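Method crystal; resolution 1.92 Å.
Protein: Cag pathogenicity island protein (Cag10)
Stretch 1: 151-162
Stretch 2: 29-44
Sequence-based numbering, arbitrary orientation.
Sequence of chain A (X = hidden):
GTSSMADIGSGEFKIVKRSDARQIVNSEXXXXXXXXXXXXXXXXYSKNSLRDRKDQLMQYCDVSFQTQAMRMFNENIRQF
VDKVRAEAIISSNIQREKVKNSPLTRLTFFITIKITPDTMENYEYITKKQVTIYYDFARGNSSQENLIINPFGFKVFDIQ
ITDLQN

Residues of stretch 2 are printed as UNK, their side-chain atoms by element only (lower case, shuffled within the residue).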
# COMPACT_ATOMS: atom_id res chain seq x y z
N PRO A 151 -8.19 -9.89 21.85
CA PRO A 151 -7.92 -11.01 22.77
C PRO A 151 -7.02 -12.09 22.23
O PRO A 151 -6.36 -12.79 23.02
CB PRO A 151 -9.32 -11.59 23.03
CG PRO A 151 -10.27 -10.58 22.61
CD PRO A 151 -9.62 -9.73 21.57
N PHE A 152 -7.02 -12.33 20.93
CA PHE A 152 -6.28 -13.45 20.36
C PHE A 152 -4.95 -13.01 19.75
O PHE A 152 -4.28 -13.83 19.11
CB PHE A 152 -7.17 -14.18 19.34
CG PHE A 152 -8.42 -14.77 19.95
CD1 PHE A 152 -8.40 -15.32 21.22
CD2 PHE A 152 -9.63 -14.75 19.27
CE1 PHE A 152 -9.56 -15.86 21.80
CE2 PHE A 152 -10.78 -15.27 19.85
CZ PHE A 152 -10.74 -15.82 21.12
N GLY A 153 -4.55 -11.76 19.95
CA GLY A 153 -3.24 -11.31 19.52
C GLY A 153 -3.00 -11.25 18.02
O GLY A 153 -1.90 -11.58 17.57
N PHE A 154 -4.00 -10.85 17.23
CA PHE A 154 -3.77 -10.56 15.81
C PHE A 154 -2.89 -9.32 15.68
O PHE A 154 -3.26 -8.26 16.20
CB PHE A 154 -5.11 -10.36 15.11
CG PHE A 154 -5.02 -10.02 13.65
CD1 PHE A 154 -5.01 -11.02 12.70
CD2 PHE A 154 -5.03 -8.70 13.23
CE1 PHE A 154 -4.97 -10.72 11.35
CE2 PHE A 154 -4.99 -8.39 11.87
CZ PHE A 154 -4.96 -9.40 10.93
N LYS A 155 -1.75 -9.43 15.00
CA LYS A 155 -0.82 -8.30 14.88
C LYS A 155 -0.46 -8.00 13.43
O LYS A 155 0.01 -8.89 12.71
CB LYS A 155 0.46 -8.56 15.67
CG LYS A 155 0.24 -8.81 17.16
CD LYS A 155 -0.27 -7.56 17.85
CE LYS A 155 -0.42 -7.85 19.36
NZ LYS A 155 -0.94 -6.69 20.15
N VAL A 156 -0.63 -6.74 13.03
CA VAL A 156 -0.26 -6.27 11.69
C VAL A 156 1.21 -5.86 11.70
O VAL A 156 1.66 -5.12 12.58
CB VAL A 156 -1.15 -5.10 11.25
CG1 VAL A 156 -0.70 -4.54 9.89
CG2 VAL A 156 -2.62 -5.55 11.21
N PHE A 157 1.96 -6.33 10.69
CA PHE A 157 3.38 -6.00 10.59
C PHE A 157 3.69 -5.02 9.47
O PHE A 157 4.74 -4.38 9.51
CB PHE A 157 4.21 -7.27 10.36
CG PHE A 157 4.40 -8.09 11.59
CD1 PHE A 157 3.33 -8.77 12.16
CD2 PHE A 157 5.65 -8.18 12.19
CE1 PHE A 157 3.51 -9.54 13.32
CE2 PHE A 157 5.84 -8.95 13.34
CZ PHE A 157 4.76 -9.63 13.91
N ASP A 158 2.80 -4.89 8.50
CA ASP A 158 3.06 -4.01 7.37
C ASP A 158 1.76 -3.80 6.61
O ASP A 158 0.82 -4.60 6.73
CB ASP A 158 4.12 -4.59 6.43
CG ASP A 158 5.03 -3.52 5.84
OD1 ASP A 158 4.61 -2.33 5.77
OD2 ASP A 158 6.17 -3.86 5.45
N ILE A 159 1.73 -2.74 5.81
CA ILE A 159 0.58 -2.43 4.97
C ILE A 159 1.08 -1.77 3.70
O ILE A 159 2.11 -1.08 3.70
CB ILE A 159 -0.45 -1.54 5.71
CG1 ILE A 159 -1.79 -1.51 4.97
CG2 ILE A 159 0.07 -0.11 5.91
CD1 ILE A 159 -2.89 -0.75 5.75
N GLN A 160 0.37 -1.99 2.61
CA GLN A 160 0.64 -1.32 1.34
C GLN A 160 -0.70 -0.92 0.76
O GLN A 160 -1.67 -1.69 0.86
CB GLN A 160 1.41 -2.22 0.36
CG GLN A 160 2.85 -2.57 0.80
CD GLN A 160 3.74 -1.33 1.02
OE1 GLN A 160 3.69 -0.37 0.24
NE2 GLN A 160 4.55 -1.35 2.08
N ILE A 161 -0.78 0.27 0.18
CA ILE A 161 -2.05 0.88 -0.22
C ILE A 161 -1.94 1.39 -1.65
O ILE A 161 -0.93 2.02 -2.01
CB ILE A 161 -2.43 2.02 0.74
CG1 ILE A 161 -2.66 1.47 2.15
CG2 ILE A 161 -3.67 2.74 0.24
CD1 ILE A 161 -2.52 2.52 3.22
N THR A 162 -2.98 1.14 -2.45
CA THR A 162 -3.10 1.69 -3.80
C THR A 162 -4.40 2.46 -3.91
O THR A 162 -5.49 1.87 -3.83
CB THR A 162 -3.09 0.59 -4.87
OG1 THR A 162 -1.97 -0.29 -4.69
CG2 THR A 162 -3.01 1.21 -6.28
N UNK A 29 -12.12 -16.39 9.83
CA UNK A 29 -13.29 -15.98 10.58
C UNK A 29 -12.67 -15.00 11.56
O UNK A 29 -13.00 -13.81 11.54
c UNK A 29 -14.04 -17.11 11.31
N UNK A 30 -11.72 -15.49 12.36
CA UNK A 30 -11.04 -14.61 13.32
C UNK A 30 -10.14 -13.62 12.59
O UNK A 30 -10.12 -12.43 12.90
c UNK A 30 -11.19 -16.16 15.30
c UNK A 30 -9.29 -14.56 15.14
c UNK A 30 -10.24 -15.45 14.35
N UNK A 31 -9.39 -14.10 11.59
CA UNK A 31 -8.54 -13.20 10.81
C UNK A 31 -9.39 -12.13 10.14
O UNK A 31 -9.06 -10.93 10.18
c UNK A 31 -7.72 -14.00 9.77
c UNK A 31 -6.58 -14.76 10.45
c UNK A 31 -7.15 -13.08 8.69
N UNK A 32 -10.50 -12.54 9.53
CA UNK A 32 -11.33 -11.60 8.79
C UNK A 32 -11.98 -10.58 9.72
O UNK A 32 -12.06 -9.39 9.37
o UNK A 32 -10.53 -13.13 6.59
o UNK A 32 -12.51 -13.83 6.07
c UNK A 32 -12.38 -12.35 7.97
c UNK A 32 -11.76 -13.16 6.80
N UNK A 33 -12.44 -11.01 10.90
CA UNK A 33 -13.01 -10.08 11.88
C UNK A 33 -11.97 -9.09 12.39
O UNK A 33 -12.26 -7.89 12.54
o UNK A 33 -14.66 -11.70 12.65
c UNK A 33 -13.60 -10.85 13.07
N UNK A 34 -10.77 -9.58 12.72
CA UNK A 34 -9.71 -8.69 13.18
C UNK A 34 -9.33 -7.69 12.10
O UNK A 34 -9.13 -6.50 12.38
c UNK A 34 -8.49 -9.52 13.61
N UNK A 35 -9.25 -8.16 10.86
CA UNK A 35 -8.86 -7.28 9.76
C UNK A 35 -9.90 -6.19 9.54
O UNK A 35 -9.55 -5.03 9.31
c UNK A 35 -8.64 -8.10 8.48
o UNK A 35 -7.61 -9.06 8.72
c UNK A 35 -8.19 -7.20 7.34
N UNK A 36 -11.18 -6.54 9.64
CA UNK A 36 -12.24 -5.55 9.47
C UNK A 36 -12.19 -4.50 10.58
O UNK A 36 -12.35 -3.30 10.31
c UNK A 36 -13.59 -6.26 9.44
o UNK A 36 -14.63 -5.31 9.38
N UNK A 37 -11.95 -4.93 11.82
CA UNK A 37 -11.83 -3.99 12.92
C UNK A 37 -10.62 -3.08 12.73
O UNK A 37 -10.70 -1.86 12.95
n UNK A 37 -14.61 -1.30 16.48
c UNK A 37 -13.01 -2.84 15.32
c UNK A 37 -11.73 -4.75 14.24
c UNK A 37 -13.47 -2.25 16.66
c UNK A 37 -11.88 -3.86 15.51
N UNK A 38 -9.50 -3.65 12.29
CA UNK A 38 -8.28 -2.88 12.03
C UNK A 38 -8.50 -1.84 10.94
O UNK A 38 -8.09 -0.68 11.08
c UNK A 38 -5.60 -3.04 9.84
c UNK A 38 -4.98 -2.69 12.12
c UNK A 38 -5.89 -3.18 11.19
c UNK A 38 -3.79 -2.08 11.71
c UNK A 38 -3.51 -1.95 10.36
c UNK A 38 -4.42 -2.42 9.42
c UNK A 38 -7.16 -3.85 11.64
N UNK A 39 -9.16 -2.24 9.84
CA UNK A 39 -9.44 -1.30 8.75
C UNK A 39 -10.31 -0.16 9.25
O UNK A 39 -10.07 1.02 8.93
c UNK A 39 -9.06 -2.86 6.79
c UNK A 39 -10.11 -2.04 7.57
c UNK A 39 -10.84 -1.05 6.66
N UNK A 40 -11.36 -0.49 10.00
CA UNK A 40 -12.23 0.52 10.58
C UNK A 40 -11.46 1.49 11.48
O UNK A 40 -11.64 2.71 11.40
o UNK A 40 -14.22 0.79 11.92
c UNK A 40 -13.35 -0.17 11.37
N UNK A 41 -10.57 0.96 12.34
CA UNK A 41 -9.81 1.82 13.24
C UNK A 41 -8.81 2.70 12.49
O UNK A 41 -8.62 3.87 12.83
c UNK A 41 -9.94 0.24 15.33
c UNK A 41 -9.08 0.97 14.29
c UNK A 41 -9.06 -0.80 15.99
c UNK A 41 -10.49 1.22 16.36
N UNK A 42 -8.14 2.14 11.48
CA UNK A 42 -7.05 2.83 10.80
C UNK A 42 -7.56 3.85 9.78
O UNK A 42 -7.05 4.98 9.73
c UNK A 42 -4.94 2.40 9.38
c UNK A 42 -4.00 3.16 10.33
c UNK A 42 -4.20 1.33 8.64
c UNK A 42 -6.14 1.82 10.11
N UNK A 43 -8.54 3.47 8.96
CA UNK A 43 -9.01 4.33 7.88
C UNK A 43 -10.24 5.15 8.25
O UNK A 43 -10.54 6.13 7.56
c UNK A 43 -7.27 3.62 5.20
c UNK A 43 -9.32 3.49 6.63
c UNK A 43 -6.68 0.96 5.65
c UNK A 43 -7.80 1.54 6.22
c UNK A 43 -5.85 1.72 4.86
c UNK A 43 -6.14 3.06 4.63
c UNK A 43 -8.11 2.87 6.00
N UNK A 44 -10.95 4.78 9.31
CA UNK A 44 -12.11 5.52 9.75
C UNK A 44 -11.73 6.64 10.68
O UNK A 44 -10.57 6.76 11.09

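Position 29 carries one side-chain carbon, 9.3 Å or more from stretch 1, and sits just before the helix: Ala29. Position 30 has three carbons, one bearing the other two, with the CA-to-CB bond toward the strand; this beta-branched fork is Val30, whose CG1 lies 4.1 Å from Phe152 CD2. Position 31 repeats the three-carbon fork but points sideways. It is Val31, and its CG1 still reaches Phe154 CE1 at 4.2 Å.

Position 32 shows two carbons, the second carrying two oxygens, and points away from the strand. That carboxylate is Asp32, with both oxygens hydrogen-bonded elsewhere in the structure. At position 33 one carbon is followed by one oxygen, giving Ser33; its OG donates to Ala29 O at 2.9 Å, the same carbonyl that accepts from Ser33 N.

A single carbon at position 34 means Ala34. Its CB stands 3.5 Å from Phe154 CG and 3.7 Å from the ring centroid, 22° off the normal, a CH-pi contact over the face. Position 35 has one carbon bearing an oxygen and a carbon. By shape alone this could resemble valine, but the oxygen makes it Thr35: OG1 donates to Val31 O at 2.8 Å, and approaches Phe154 CZ at 3.5 Å.

One carbon and then one oxygen at position 36, out of reach of the strand, identify Ser36. Position 37 is a row of four carbons ending in nitrogen, hence Lys37, exposed and without contact to stretch 1.

At position 38 one carbon leads to a six-carbon ring with no oxygen attached, which excludes tyrosine and gives Phe38. Val156 CG2 sits 3.7 Å from the ring centroid, only 10° off the normal, while Ile159 CD1 lies at the ring edge, 4.3 Å from Phe38 CE2. Position 39 is again a three-carbon fork, Val39, pointing sideways and coming no nearer than 6.6 Å. Position 40, one carbon then one oxygen, is Ser40, remote from the strand.

Positions 41 and 42 each hold four carbons forked at the second, the leucine pattern. Leu41 is out of reach; Leu42 points toward the strand and brings CD2 to 3.8 Å from Ile159 CD1. Position 43 has another unsubstituted six-carbon ring after one carbon: Phe43, whose CZ meets Ile161 CD1 at 3.8 Å and Ile159 CD1 at 4.0 Å. Position 44 has no side-chain atoms and is Gly44, the first residue to leave helical phi/psi; an ideal CB there would lie 2.6 Å from Ser40 O.

The contact is a helix packed across a strand, with axes 9.5 Å apart at closest approach and 58° between their directions. Phe154 and Val156, two residues apart, turn toward the helix, with Phe152 preceding them; the pattern then shifts by one across Phe157, whose phi/psi of -108/-20 is not extended, and resumes with Ile159 and Ile161. No hydrogen bond crosses between the stretches. Apolar packing, including two CH-pi contacts over ring faces, makes up nearly all of the contact, the approach of Thr35 OG1 to Phe154 CZ being the exception, and the stretches together bury 470 Å².

Stretch 2, residues 29-44: AVVDSATSKFVSLLFG
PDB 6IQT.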